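Local coordinates for acetyl-CoA acetyltransferase (Bacillus anthracis, PDB 3SS6), which probably catalyses the reversible thiolase reaction in which two acetyl-CoA molecules condense to acetoacetyl-CoA and free coenzyme A, at residues G44-H49 and V259-E264; E50-I55 and V109-V114; S124-K129 and I142-W147; E175-V180 and F321-L326; M290-A295 and L326-E331. One frame throughout, in Å; residues are numbered along the deposited sequence. Where two conformers were deposited one is given.

Contact 1: G44-H49 and V259-E264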
# COMPACT_ATOMS: atom_id res chain seq x y z
N GLY A 44 28.56 -6.39 32.92
CA GLY A 44 29.17 -5.08 33.06
C GLY A 44 29.41 -4.60 34.48
O GLY A 44 29.93 -3.51 34.67
N GLY A 45 29.02 -5.40 35.46
CA GLY A 45 29.33 -5.08 36.85
C GLY A 45 28.34 -4.15 37.52
O GLY A 45 28.62 -3.58 38.58
N VAL A 46 27.17 -4.00 36.90
CA VAL A 46 26.11 -3.14 37.42
C VAL A 46 24.76 -3.83 37.38
O VAL A 46 24.53 -4.70 36.55
CB VAL A 46 25.98 -1.83 36.59
CG1 VAL A 46 27.15 -0.90 36.86
CG2 VAL A 46 25.84 -2.14 35.10
N GLU A 47 23.88 -3.45 38.29
CA GLU A 47 22.49 -3.86 38.18
C GLU A 47 21.75 -2.88 37.27
O GLU A 47 22.16 -1.71 37.14
CB GLU A 47 21.82 -3.89 39.56
CG GLU A 47 22.39 -4.95 40.48
CD GLU A 47 22.26 -6.35 39.89
OE1 GLU A 47 21.11 -6.80 39.66
OE2 GLU A 47 23.30 -7.00 39.66
N PRO A 48 20.67 -3.33 36.64
CA PRO A 48 19.91 -2.45 35.75
C PRO A 48 19.57 -1.09 36.37
O PRO A 48 19.65 -0.08 35.67
CB PRO A 48 18.65 -3.26 35.46
CG PRO A 48 19.13 -4.68 35.49
CD PRO A 48 20.13 -4.71 36.63
N HIS A 49 19.21 -1.06 37.64
CA HIS A 49 18.80 0.21 38.25
C HIS A 49 19.96 1.21 38.32
O HIS A 49 19.74 2.42 38.47
CB HIS A 49 18.19 -0.02 39.64
CG HIS A 49 19.20 -0.35 40.70
ND1 HIS A 49 19.48 -1.64 41.09
CD2 HIS A 49 20.00 0.45 41.45
CE1 HIS A 49 20.41 -1.62 42.03
NE2 HIS A 49 20.74 -0.36 42.27
N VAL A 259 28.95 -1.61 27.92
CA VAL A 259 28.65 -0.93 29.18
C VAL A 259 29.82 -0.00 29.47
O VAL A 259 30.98 -0.44 29.48
CB VAL A 259 28.47 -1.92 30.36
CG1 VAL A 259 28.27 -1.15 31.67
CG2 VAL A 259 27.29 -2.87 30.10
N LEU A 260 29.53 1.28 29.65
CA LEU A 260 30.56 2.28 29.91
C LEU A 260 30.30 2.92 31.26
O LEU A 260 29.15 3.08 31.67
CB LEU A 260 30.54 3.36 28.83
CG LEU A 260 30.76 2.89 27.39
CD1 LEU A 260 29.42 2.64 26.65
CD2 LEU A 260 31.59 3.91 26.64
N MET A 261 31.37 3.31 31.96
CA MET A 261 31.20 4.03 33.21
C MET A 261 32.44 4.88 33.48
O MET A 261 33.44 4.77 32.76
CB MET A 261 30.94 3.05 34.37
CG MET A 261 32.12 2.11 34.67
SD MET A 261 31.72 0.93 35.99
CE MET A 261 30.46 -0.06 35.16
N SER A 262 32.38 5.75 34.48
CA SER A 262 33.56 6.51 34.84
C SER A 262 34.60 5.55 35.41
O SER A 262 34.25 4.52 35.99
CB SER A 262 33.24 7.60 35.86
OG SER A 262 32.83 7.03 37.10
N GLU A 263 35.87 5.87 35.22
CA GLU A 263 36.92 5.04 35.78
C GLU A 263 36.79 4.98 37.31
O GLU A 263 37.09 3.95 37.93
CB GLU A 263 38.29 5.56 35.37
CG GLU A 263 39.40 4.56 35.71
CD GLU A 263 40.71 4.85 35.00
OE1 GLU A 263 40.82 5.90 34.34
OE2 GLU A 263 41.63 4.01 35.11
N GLU A 264 36.36 6.08 37.92
CA GLU A 264 36.17 6.13 39.36
C GLU A 264 35.06 5.17 39.81
O GLU A 264 35.20 4.49 40.83
CB GLU A 264 35.90 7.56 39.85
CG GLU A 264 37.11 8.47 39.71
CD GLU A 264 36.97 9.77 40.49
OE1 GLU A 264 35.82 10.19 40.77
OE2 GLU A 264 38.01 10.37 40.83
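In the N-terminal half of the thiolase fold, the turn that follows helix 29-43 packs against the end of strand 252-262, a strand lying between strands 112-120 and 7-19 in the central mixed sheet. The contact is small, 151 Å² in all, buried and carried by van der Waals packing. On the strand, V259 and M261 both point toward the turn, while L260, between them, packs on helix 93-107.

Backbone-to-side-chain packing involves G44, which brings its CA directly against V259 CG2, the branch anti to the carbonyl carbon, at 4.1 Å. The carbonyl oxygen G44 O accepts a hydrogen bond from T10 OG1 on strand 7-19. G45 then leaves helical geometry with positive phi (85°), which turns the chain toward V46.

Among side chains, V46 is central. Its CG2 rests 4.3 Å from V259 CG1, and V46 also touches V112 on strand 112-120. M261 starts with CG between its backbone N and carbonyl carbon (chi1 65°), runs straight through chi2 and bends at chi3 (67°). That bend brings its terminal methyl, M261 CE, tip to tip with V46 CG1 at 3.8 Å and within 3.5 Å of G44 O.

Contact 2: E50-I55 and V109-V114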
# COMPACT_ATOMS: atom_id res chain seq x y z
N GLU A 50 21.19 0.72 38.18
CA GLU A 50 22.36 1.58 38.24
C GLU A 50 22.67 2.21 36.89
O GLU A 50 23.53 3.11 36.78
CB GLU A 50 23.58 0.81 38.70
CG GLU A 50 23.47 0.32 40.11
CD GLU A 50 24.70 -0.45 40.51
OE1 GLU A 50 25.64 0.20 41.00
OE2 GLU A 50 24.73 -1.68 40.31
N VAL A 51 21.99 1.74 35.84
CA VAL A 51 22.19 2.30 34.51
C VAL A 51 21.48 3.64 34.37
O VAL A 51 20.27 3.73 34.57
CB VAL A 51 21.69 1.34 33.42
CG1 VAL A 51 21.86 1.97 32.04
CG2 VAL A 51 22.43 -0.00 33.51
N ASP A 52 22.23 4.68 34.03
CA ASP A 52 21.65 6.02 33.93
C ASP A 52 20.96 6.30 32.58
O ASP A 52 20.02 7.09 32.51
CB ASP A 52 22.73 7.06 34.23
CG ASP A 52 23.24 6.96 35.67
OD1 ASP A 52 22.40 6.90 36.59
OD2 ASP A 52 24.47 6.90 35.90
N GLU A 53 21.42 5.65 31.52
CA GLU A 53 20.93 5.93 30.18
C GLU A 53 21.28 4.77 29.27
O GLU A 53 22.32 4.15 29.43
CB GLU A 53 21.63 7.19 29.65
CG GLU A 53 21.06 7.77 28.37
CD GLU A 53 20.05 8.86 28.65
OE1 GLU A 53 20.46 10.03 28.83
OE2 GLU A 53 18.86 8.53 28.69
N VAL A 54 20.39 4.49 28.31
CA VAL A 54 20.69 3.59 27.20
C VAL A 54 20.71 4.45 25.95
O VAL A 54 19.77 5.19 25.71
CB VAL A 54 19.61 2.50 27.04
CG1 VAL A 54 19.83 1.70 25.75
CG2 VAL A 54 19.62 1.57 28.28
N ILE A 55 21.79 4.40 25.18
CA ILE A 55 21.87 5.19 23.95
C ILE A 55 22.14 4.25 22.79
O ILE A 55 23.13 3.52 22.81
CB ILE A 55 23.01 6.23 24.02
CG1 ILE A 55 22.90 7.03 25.32
CG2 ILE A 55 22.95 7.17 22.80
CD1 ILE A 55 23.99 8.09 25.46
N VAL A 109 27.24 13.78 33.72
CA VAL A 109 25.80 13.71 33.44
C VAL A 109 25.27 12.32 33.80
O VAL A 109 24.18 12.19 34.36
CB VAL A 109 25.51 14.00 31.95
CG1 VAL A 109 24.07 13.63 31.58
CG2 VAL A 109 25.80 15.47 31.64
N SER A 110 26.05 11.29 33.48
CA SER A 110 25.74 9.91 33.84
C SER A 110 26.96 9.25 34.47
O SER A 110 28.09 9.65 34.17
CB SER A 110 25.37 9.09 32.60
OG SER A 110 24.25 9.62 31.94
N GLU A 111 26.74 8.25 35.31
CA GLU A 111 27.84 7.47 35.86
C GLU A 111 28.02 6.16 35.10
O GLU A 111 29.14 5.68 34.95
CB GLU A 111 27.64 7.19 37.35
CG GLU A 111 27.78 8.44 38.20
CD GLU A 111 27.79 8.13 39.69
OE1 GLU A 111 27.11 7.18 40.11
OE2 GLU A 111 28.50 8.85 40.43
N VAL A 112 26.91 5.59 34.65
CA VAL A 112 26.89 4.33 33.91
C VAL A 112 25.98 4.49 32.69
O VAL A 112 24.83 4.90 32.82
CB VAL A 112 26.33 3.17 34.78
CG1 VAL A 112 26.25 1.87 33.99
CG2 VAL A 112 27.19 2.96 36.02
N VAL A 113 26.50 4.19 31.50
CA VAL A 113 25.67 4.24 30.29
C VAL A 113 25.83 2.96 29.49
O VAL A 113 26.95 2.45 29.36
CB VAL A 113 26.07 5.42 29.39
CG1 VAL A 113 25.17 5.48 28.13
CG2 VAL A 113 26.00 6.73 30.16
N VAL A 114 24.73 2.43 28.98
CA VAL A 114 24.76 1.28 28.08
C VAL A 114 24.55 1.83 26.67
O VAL A 114 23.57 2.53 26.41
CB VAL A 114 23.66 0.27 28.44
CG1 VAL A 114 23.65 -0.87 27.44
CG2 VAL A 114 23.88 -0.27 29.85
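D52 holds CG beside its backbone N and anti to the carbonyl carbon (chi1 -65°), and with chi2 at -48° the carboxylate swings OD2 across to the turn leading into strand 112-120. V51 turns CG1 anti to its backbone N, V114 offers CG2, the branch beside its own N, and the two valines cross at about a right angle, V51 CG1 meeting V114 CG2 at 3.7 Å.

D52 OD2 is gripped by two amides, E111 N at 2.7 Å and V112 N at 3.0 Å, both approaching from above the carboxylate plane. The backbone of the same residue answers: D52 N donates to V112 O over 2.9 Å. E53 N, next along, is buried without a partner. Parallel pairing of strands 53-57 and 112-120 follows, with V114 N bonded to E53 O at 3.0 Å and I55 N to V114 O at 2.9 Å, each nearly along the C=O axis.

V54 and V114 lie on the sheet face covered by L37 of helix 29-43. On the other face, covered by helix 93-107, V113 CG1 lies 3.9 Å from I55 CD1. E53 turns its carboxylate to T83 and Q104 and forms a salt bridge with R89 of the second subunit.

Two N-H donors on one oxygen should stabilise the charged form of D52, probably offsetting the nearby E111 carboxylate; this side-chain bridge ties the strand entrances together.

Contact 3: S124-K129 and I142-W147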
# COMPACT_ATOMS: atom_id res chain seq x y z
N SER A 124 12.52 -4.35 8.04
CA SER A 124 12.21 -2.95 7.78
C SER A 124 11.03 -2.82 6.82
O SER A 124 10.87 -3.62 5.90
CB SER A 124 13.44 -2.22 7.22
OG SER A 124 14.44 -2.12 8.22
N PRO A 125 10.18 -1.80 7.05
CA PRO A 125 8.93 -1.66 6.30
C PRO A 125 9.08 -1.05 4.91
O PRO A 125 10.18 -0.64 4.51
CB PRO A 125 8.10 -0.73 7.19
CG PRO A 125 9.12 0.17 7.80
CD PRO A 125 10.31 -0.75 8.08
N TYR A 126 7.96 -1.03 4.19
CA TYR A 126 7.81 -0.24 2.97
C TYR A 126 6.98 1.00 3.30
O TYR A 126 6.21 0.99 4.26
CB TYR A 126 7.12 -1.07 1.89
CG TYR A 126 8.10 -1.89 1.08
CD1 TYR A 126 8.65 -3.06 1.60
CD2 TYR A 126 8.49 -1.49 -0.20
CE1 TYR A 126 9.56 -3.80 0.88
CE2 TYR A 126 9.40 -2.24 -0.94
CZ TYR A 126 9.93 -3.39 -0.39
OH TYR A 126 10.83 -4.15 -1.10
N ALA A 127 7.16 2.05 2.52
CA ALA A 127 6.50 3.33 2.77
C ALA A 127 5.73 3.80 1.54
O ALA A 127 6.14 3.55 0.40
CB ALA A 127 7.53 4.39 3.17
N LEU A 128 4.62 4.50 1.78
CA LEU A 128 3.88 5.17 0.71
C LEU A 128 3.86 6.67 1.01
O LEU A 128 3.40 7.10 2.07
CB LEU A 128 2.46 4.63 0.61
CG LEU A 128 2.29 3.26 -0.04
CD1 LEU A 128 0.86 2.74 0.10
CD2 LEU A 128 2.68 3.33 -1.52
N LYS A 129 4.37 7.46 0.07
CA LYS A 129 4.50 8.90 0.29
C LYS A 129 3.27 9.70 -0.10
O LYS A 129 3.12 10.84 0.34
CB LYS A 129 5.71 9.46 -0.47
CG LYS A 129 7.00 8.70 -0.29
CD LYS A 129 7.46 8.65 1.14
CE LYS A 129 8.75 7.82 1.26
NZ LYS A 129 9.80 8.30 0.32
N ILE A 142 5.87 2.28 -4.28
CA ILE A 142 5.90 1.85 -2.90
C ILE A 142 7.38 1.65 -2.55
O ILE A 142 8.08 0.87 -3.18
CB ILE A 142 5.05 0.58 -2.65
CG1 ILE A 142 5.12 0.19 -1.18
CG2 ILE A 142 5.48 -0.57 -3.53
CD1 ILE A 142 4.09 -0.84 -0.78
N ARG A 143 7.84 2.41 -1.57
CA ARG A 143 9.28 2.59 -1.36
C ARG A 143 9.85 1.66 -0.31
O ARG A 143 9.35 1.55 0.80
CB ARG A 143 9.56 4.05 -0.99
CG ARG A 143 9.08 5.05 -2.03
CD ARG A 143 10.06 5.18 -3.20
NE ARG A 143 11.31 5.81 -2.78
CZ ARG A 143 12.31 6.13 -3.60
NH1 ARG A 143 12.20 5.88 -4.90
NH2 ARG A 143 13.41 6.70 -3.13
N ASP A 144 10.92 0.97 -0.69
CA ASP A 144 11.63 0.11 0.25
C ASP A 144 12.52 0.98 1.14
O ASP A 144 13.42 1.66 0.64
CB ASP A 144 12.51 -0.85 -0.57
CG ASP A 144 13.31 -1.81 0.30
OD1 ASP A 144 13.39 -1.61 1.53
OD2 ASP A 144 13.84 -2.78 -0.27
N THR A 145 12.24 1.01 2.44
CA THR A 145 13.02 1.87 3.34
C THR A 145 14.52 1.51 3.38
O THR A 145 15.36 2.38 3.59
CB THR A 145 12.47 1.89 4.79
OG1 THR A 145 12.44 0.56 5.32
CG2 THR A 145 11.07 2.49 4.80
N VAL A 146 14.83 0.24 3.17
CA VAL A 146 16.24 -0.18 3.11
C VAL A 146 16.88 0.43 1.86
O VAL A 146 17.97 1.00 1.92
CB VAL A 146 16.37 -1.72 3.09
CG1 VAL A 146 17.80 -2.14 2.71
CG2 VAL A 146 15.96 -2.32 4.42
N TRP A 147 16.20 0.33 0.73
CA TRP A 147 16.76 0.84 -0.51
C TRP A 147 16.89 2.37 -0.49
O TRP A 147 17.80 2.92 -1.11
CB TRP A 147 15.93 0.38 -1.72
CG TRP A 147 16.74 0.11 -2.96
CD1 TRP A 147 16.76 0.84 -4.11
CD2 TRP A 147 17.64 -0.99 -3.16
NE1 TRP A 147 17.63 0.27 -5.02
CE2 TRP A 147 18.18 -0.85 -4.46
CE3 TRP A 147 18.05 -2.06 -2.37
CZ2 TRP A 147 19.10 -1.76 -4.98
CZ3 TRP A 147 18.97 -2.96 -2.89
CH2 TRP A 147 19.49 -2.80 -4.18
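A beta hairpin formed by strands 126-128 and 140-144 brings these segments together, and its sheet continues across subunit interfaces of the tetramer. A127 and R143 make the antiparallel hydrogen-bonded pair: A127 N donates to R143 O at 2.8 Å, and R143 N returns the bond to A127 O, also at 2.8 Å and nearly straight (171°).

Beyond this pair, P125 O takes the hydroxyl of T145. The threonine sets OG1 between its backbone N and carbonyl carbon (chi1 58°), and T145 OG1 donates to a lone pair of P125 O over 2.7 Å; T145 N adds a weak bond to the same oxygen. D144, at the N-cap of helix 145-149, accepts from V146 N through OD1 at 2.9 Å. The same OD1 forms a salt bridge with R132 of the second subunit, while D144 OD2 and Y126 OH are hydrogen-bonded to Q138 N and Q138 O of the third.

K129 NZ and R143 NE come within 4.3 Å of each other. Their like charges are probably offset by E148, whose OE2 pairs with both, and K129 NZ forms a second salt bridge with D64 of the second subunit.

L128 CD2 packs against I142 CB. In the non-hydrogen-bonded pair of Y126 and D144, I142 O lies at the tyrosine ring edge, and D144 CA makes a CH-pi contact over one face, offset toward the rim and 3.8 Å from the Y126 ring centroid.

Contact 4: E175-V180 and F321-L326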
# COMPACT_ATOMS: atom_id res chain seq x y z
N GLU A 175 40.73 -6.73 -9.30
CA GLU A 175 41.51 -7.71 -8.54
C GLU A 175 41.74 -7.27 -7.09
O GLU A 175 41.55 -8.06 -6.17
CB GLU A 175 42.86 -7.98 -9.21
CG GLU A 175 43.79 -8.84 -8.34
CD GLU A 175 45.05 -9.26 -9.07
OE1 GLU A 175 44.94 -9.73 -10.21
OE2 GLU A 175 46.14 -9.12 -8.49
N GLU A 176 42.16 -6.02 -6.90
CA GLU A 176 42.37 -5.52 -5.54
C GLU A 176 41.10 -5.67 -4.70
O GLU A 176 41.15 -6.11 -3.55
CB GLU A 176 42.80 -4.05 -5.54
CG GLU A 176 44.23 -3.82 -6.00
CD GLU A 176 44.61 -2.35 -6.05
OE1 GLU A 176 43.93 -1.57 -6.75
OE2 GLU A 176 45.59 -1.98 -5.37
N GLN A 177 39.97 -5.28 -5.27
CA GLN A 177 38.70 -5.37 -4.54
C GLN A 177 38.36 -6.82 -4.20
O GLN A 177 37.95 -7.12 -3.08
CB GLN A 177 37.57 -4.76 -5.37
CG GLN A 177 37.71 -3.25 -5.55
CD GLN A 177 36.71 -2.71 -6.53
OE1 GLN A 177 35.51 -2.69 -6.26
NE2 GLN A 177 37.18 -2.28 -7.70
N ASP A 178 38.54 -7.71 -5.17
CA ASP A 178 38.19 -9.11 -4.95
C ASP A 178 39.17 -9.80 -4.01
O ASP A 178 38.79 -10.76 -3.32
CB ASP A 178 38.04 -9.86 -6.28
CG ASP A 178 36.76 -9.48 -7.02
OD1 ASP A 178 35.91 -8.82 -6.38
OD2 ASP A 178 36.61 -9.84 -8.21
N GLU A 179 40.41 -9.33 -3.94
CA GLU A 179 41.37 -9.88 -2.98
C GLU A 179 40.95 -9.52 -1.56
O GLU A 179 41.02 -10.35 -0.64
CB GLU A 179 42.78 -9.36 -3.24
CG GLU A 179 43.80 -9.87 -2.24
CD GLU A 179 45.21 -9.36 -2.49
OE1 GLU A 179 45.79 -9.69 -3.55
OE2 GLU A 179 45.74 -8.62 -1.63
N VAL A 180 40.53 -8.28 -1.38
CA VAL A 180 40.04 -7.82 -0.08
C VAL A 180 38.77 -8.58 0.30
O VAL A 180 38.59 -8.97 1.45
CB VAL A 180 39.79 -6.30 -0.08
CG1 VAL A 180 38.90 -5.90 1.11
CG2 VAL A 180 41.12 -5.57 -0.03
N PHE A 321 32.36 -1.18 1.22
CA PHE A 321 32.69 -1.80 -0.06
C PHE A 321 34.18 -2.05 0.02
O PHE A 321 34.90 -1.30 0.67
CB PHE A 321 32.38 -0.85 -1.22
CG PHE A 321 30.96 -0.40 -1.24
CD1 PHE A 321 30.01 -1.09 -1.98
CD2 PHE A 321 30.56 0.69 -0.48
CE1 PHE A 321 28.68 -0.69 -1.98
CE2 PHE A 321 29.24 1.10 -0.47
CZ PHE A 321 28.30 0.41 -1.23
N ALA A 322 34.64 -3.11 -0.62
CA ALA A 322 36.08 -3.35 -0.64
C ALA A 322 36.81 -2.14 -1.23
O ALA A 322 37.88 -1.75 -0.75
CB ALA A 322 36.40 -4.61 -1.43
N ALA A 323 36.22 -1.54 -2.26
CA ALA A 323 36.82 -0.40 -2.95
C ALA A 323 36.95 0.78 -1.99
O ALA A 323 37.93 1.52 -2.03
CB ALA A 323 35.97 0.00 -4.14
N GLN A 324 35.93 0.96 -1.16
CA GLN A 324 35.94 2.07 -0.22
C GLN A 324 37.03 1.85 0.82
O GLN A 324 37.79 2.78 1.14
CB GLN A 324 34.56 2.20 0.43
CG GLN A 324 34.54 3.02 1.70
CD GLN A 324 34.72 2.19 2.96
OE1 GLN A 324 34.28 1.04 3.04
NE2 GLN A 324 35.37 2.78 3.95
N TYR A 325 37.13 0.63 1.33
CA TYR A 325 38.21 0.30 2.26
C TYR A 325 39.57 0.57 1.60
O TYR A 325 40.48 1.16 2.20
CB TYR A 325 38.14 -1.16 2.75
CG TYR A 325 39.46 -1.48 3.39
CD1 TYR A 325 39.75 -1.01 4.66
CD2 TYR A 325 40.45 -2.16 2.69
CE1 TYR A 325 40.99 -1.23 5.23
CE2 TYR A 325 41.69 -2.40 3.26
CZ TYR A 325 41.95 -1.92 4.53
OH TYR A 325 43.18 -2.13 5.12
N LEU A 326 39.73 0.11 0.36
CA LEU A 326 41.00 0.27 -0.34
C LEU A 326 41.41 1.73 -0.50
O LEU A 326 42.59 2.06 -0.40
CB LEU A 326 40.95 -0.45 -1.70
CG LEU A 326 41.08 -1.97 -1.57
CD1 LEU A 326 40.49 -2.68 -2.77
CD2 LEU A 326 42.56 -2.36 -1.39
O HOH W 1 34.25 -2.86 -3.85
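Q177 leaves its helix with CG beside the backbone N and anti to the carbonyl carbon (chi1 -67°), then runs extended through chi2 along the start of helix 322-332. Its CB lies 4.1 Å from A322 CB. The next carbon, CG, passes over A323, and CD continues alongside the same methyl. At the tip, Q177 OE1 is 3.5 Å from A323 CB and is hydrogen-bonded to a water, 2.7 Å from the water oxygen. That water in turn accepts from A323 N at 2.9 Å, so the glutamine reaches one of the first-turn amides of the helix through a single bridge. Q177 NE2 is hydrogen-bonded to S242 OG.

At the point of nearest backbone approach, where Q177 faces A322, helix 322-332 presents only a methyl: A322 CB lies 3.4 Å from Q177 O and also touches V180 CG1. V180 and L326 point at each other tip to tip, with V180 CG2 3.8 Å from L326 CD2. The second branch of the leucine, CD1, covers the backbone at E176.

The local axes of the two helices cross at 101°, 8.9 Å apart at closest approach. Helix 174-194, from the N-terminal half of the chain, thus lies across the first turns of helix 322-332 from the C-terminal half. Helix 159-170 flanks the joint, its V167 touching both Q177 and A323.

Contact 5: M290-A295 and L326-E331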
# COMPACT_ATOMS: atom_id res chain seq x y z
N MET A 290 31.79 9.65 -0.01
CA MET A 290 31.64 9.45 1.43
C MET A 290 32.57 8.38 2.00
O MET A 290 32.91 8.42 3.18
CB MET A 290 30.17 9.13 1.78
CG MET A 290 29.65 7.80 1.23
SD MET A 290 29.93 6.45 2.39
CE MET A 290 29.77 5.04 1.28
N GLY A 291 32.99 7.44 1.17
CA GLY A 291 33.76 6.31 1.66
C GLY A 291 35.12 6.68 2.21
O GLY A 291 35.71 5.91 2.96
N ILE A 292 35.61 7.87 1.84
CA ILE A 292 36.94 8.33 2.27
C ILE A 292 36.94 8.95 3.67
O ILE A 292 37.99 9.27 4.24
CB ILE A 292 37.53 9.36 1.28
CG1 ILE A 292 39.05 9.41 1.40
CG2 ILE A 292 36.91 10.74 1.51
CD1 ILE A 292 39.73 8.09 1.09
N GLY A 293 35.75 9.15 4.23
CA GLY A 293 35.62 9.74 5.55
C GLY A 293 36.63 9.33 6.61
O GLY A 293 37.13 10.18 7.35
N PRO A 294 36.91 8.02 6.73
CA PRO A 294 37.84 7.63 7.80
C PRO A 294 39.22 8.30 7.72
O PRO A 294 39.85 8.45 8.75
CB PRO A 294 37.95 6.12 7.63
CG PRO A 294 36.61 5.72 7.02
CD PRO A 294 36.28 6.85 6.09
N ALA A 295 39.67 8.70 6.53
CA ALA A 295 41.01 9.29 6.43
C ALA A 295 41.14 10.58 7.25
O ALA A 295 41.96 10.66 8.17
CB ALA A 295 41.41 9.50 4.96
N LEU A 326 39.73 0.11 0.36
CA LEU A 326 41.00 0.27 -0.34
C LEU A 326 41.41 1.73 -0.50
O LEU A 326 42.59 2.06 -0.40
CB LEU A 326 40.95 -0.45 -1.70
CG LEU A 326 41.08 -1.97 -1.57
CD1 LEU A 326 40.49 -2.68 -2.77
CD2 LEU A 326 42.56 -2.36 -1.39
N ALA A 327 40.43 2.61 -0.73
CA ALA A 327 40.74 4.03 -0.84
C ALA A 327 41.32 4.55 0.47
O ALA A 327 42.29 5.30 0.47
CB ALA A 327 39.49 4.83 -1.24
N VAL A 328 40.71 4.16 1.58
CA VAL A 328 41.22 4.55 2.90
C VAL A 328 42.62 3.98 3.13
O VAL A 328 43.52 4.68 3.57
CB VAL A 328 40.29 4.09 4.03
CG1 VAL A 328 40.90 4.39 5.38
CG2 VAL A 328 38.93 4.78 3.90
N GLU A 329 42.79 2.69 2.83
CA GLU A 329 44.10 2.05 2.97
C GLU A 329 45.20 2.78 2.18
O GLU A 329 46.30 3.01 2.69
CB GLU A 329 44.03 0.59 2.54
CG GLU A 329 45.36 -0.15 2.70
CD GLU A 329 45.27 -1.59 2.26
OE1 GLU A 329 44.90 -2.44 3.10
OE2 GLU A 329 45.58 -1.87 1.08
N LYS A 330 44.90 3.13 0.93
CA LYS A 330 45.85 3.85 0.09
C LYS A 330 46.11 5.26 0.59
O LYS A 330 47.26 5.71 0.62
CB LYS A 330 45.36 3.88 -1.36
CG LYS A 330 45.32 2.49 -2.01
CD LYS A 330 44.65 2.52 -3.37
CE LYS A 330 44.53 1.13 -3.96
NZ LYS A 330 45.86 0.49 -4.14
N GLU A 331 45.05 5.95 1.01
CA GLU A 331 45.19 7.33 1.46
C GLU A 331 46.06 7.44 2.71
O GLU A 331 46.91 8.33 2.81
CB GLU A 331 43.80 7.95 1.70
CG GLU A 331 43.84 9.37 2.24
CD GLU A 331 44.48 10.36 1.29
OE1 GLU A 331 44.23 10.27 0.06
OE2 GLU A 331 45.23 11.23 1.76
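Within the C-terminal thiolase domain, the short 3-10 turn at 290-292 and the beginning of helix 294-305 pack against the middle of helix 322-332. The contact is buried and apolar, with 252 Å² hidden between the segments, and its two principal side chains are I292 and V328.

I292 sets CG1 anti to its backbone N (chi1 -157°) and turns at chi2 (61°), which sends CD1 out to the helix. There the methyl meets one turn of the helix surface: I292 CD1 lies 4.0 Å from A327 CB, 3.8 Å from A327 O and 4.1 Å from E331 CB.

V328 approaches the turn with CG1 anti to the backbone N (chi1 175°) and CG2 beside that nitrogen. V328 CG2 reaches 3.5 Å from G291 O and 4.0 Å from P294 CG, while CG1 comes near P294 CB. The valine and the proline ring cross at about a right angle, so the branched end of V328 rests against the ring carbons.

One turn after A327, E331 uses only its aliphatic part here. Its CG, anti to the backbone N, lies 3.6 Å from A295 CB; the chain then bends at chi2, and the carboxylate is held by Y170 OH and by a salt bridge to R299.

Among the surrounding elements, helix 159-170 covers one flank, where its Y170 packs on both I292 and A327. P294 also rests on S378 and C380 of strand 374-381, so the start of helix 294-305 lies between the sheet and helix 322-332.

Contacts 1 and 2 are neighbours in the central sheet: strands 252-262 and 112-120 pair, probably through a hydrogen bond from L260 N to V113 O, and V112 serves both. Contacts 4 and 5, opposite across the chain's centre, share L326 and helix 322-332; the salt bridge between E176 and K330 also joins them. Contact 3 stands apart, its centre about 30 Å from theirs, in a hairpin buried largely among subunits. All five are mainly buried, but contact 2 has exposed residues at its edge and, like contact 3, touches the second subunit. Contacts 2 and 3 combine strand and side-chain hydrogen bonds; contacts 1 and 5 rely on apolar packing, to which contact 4 adds a water bridge.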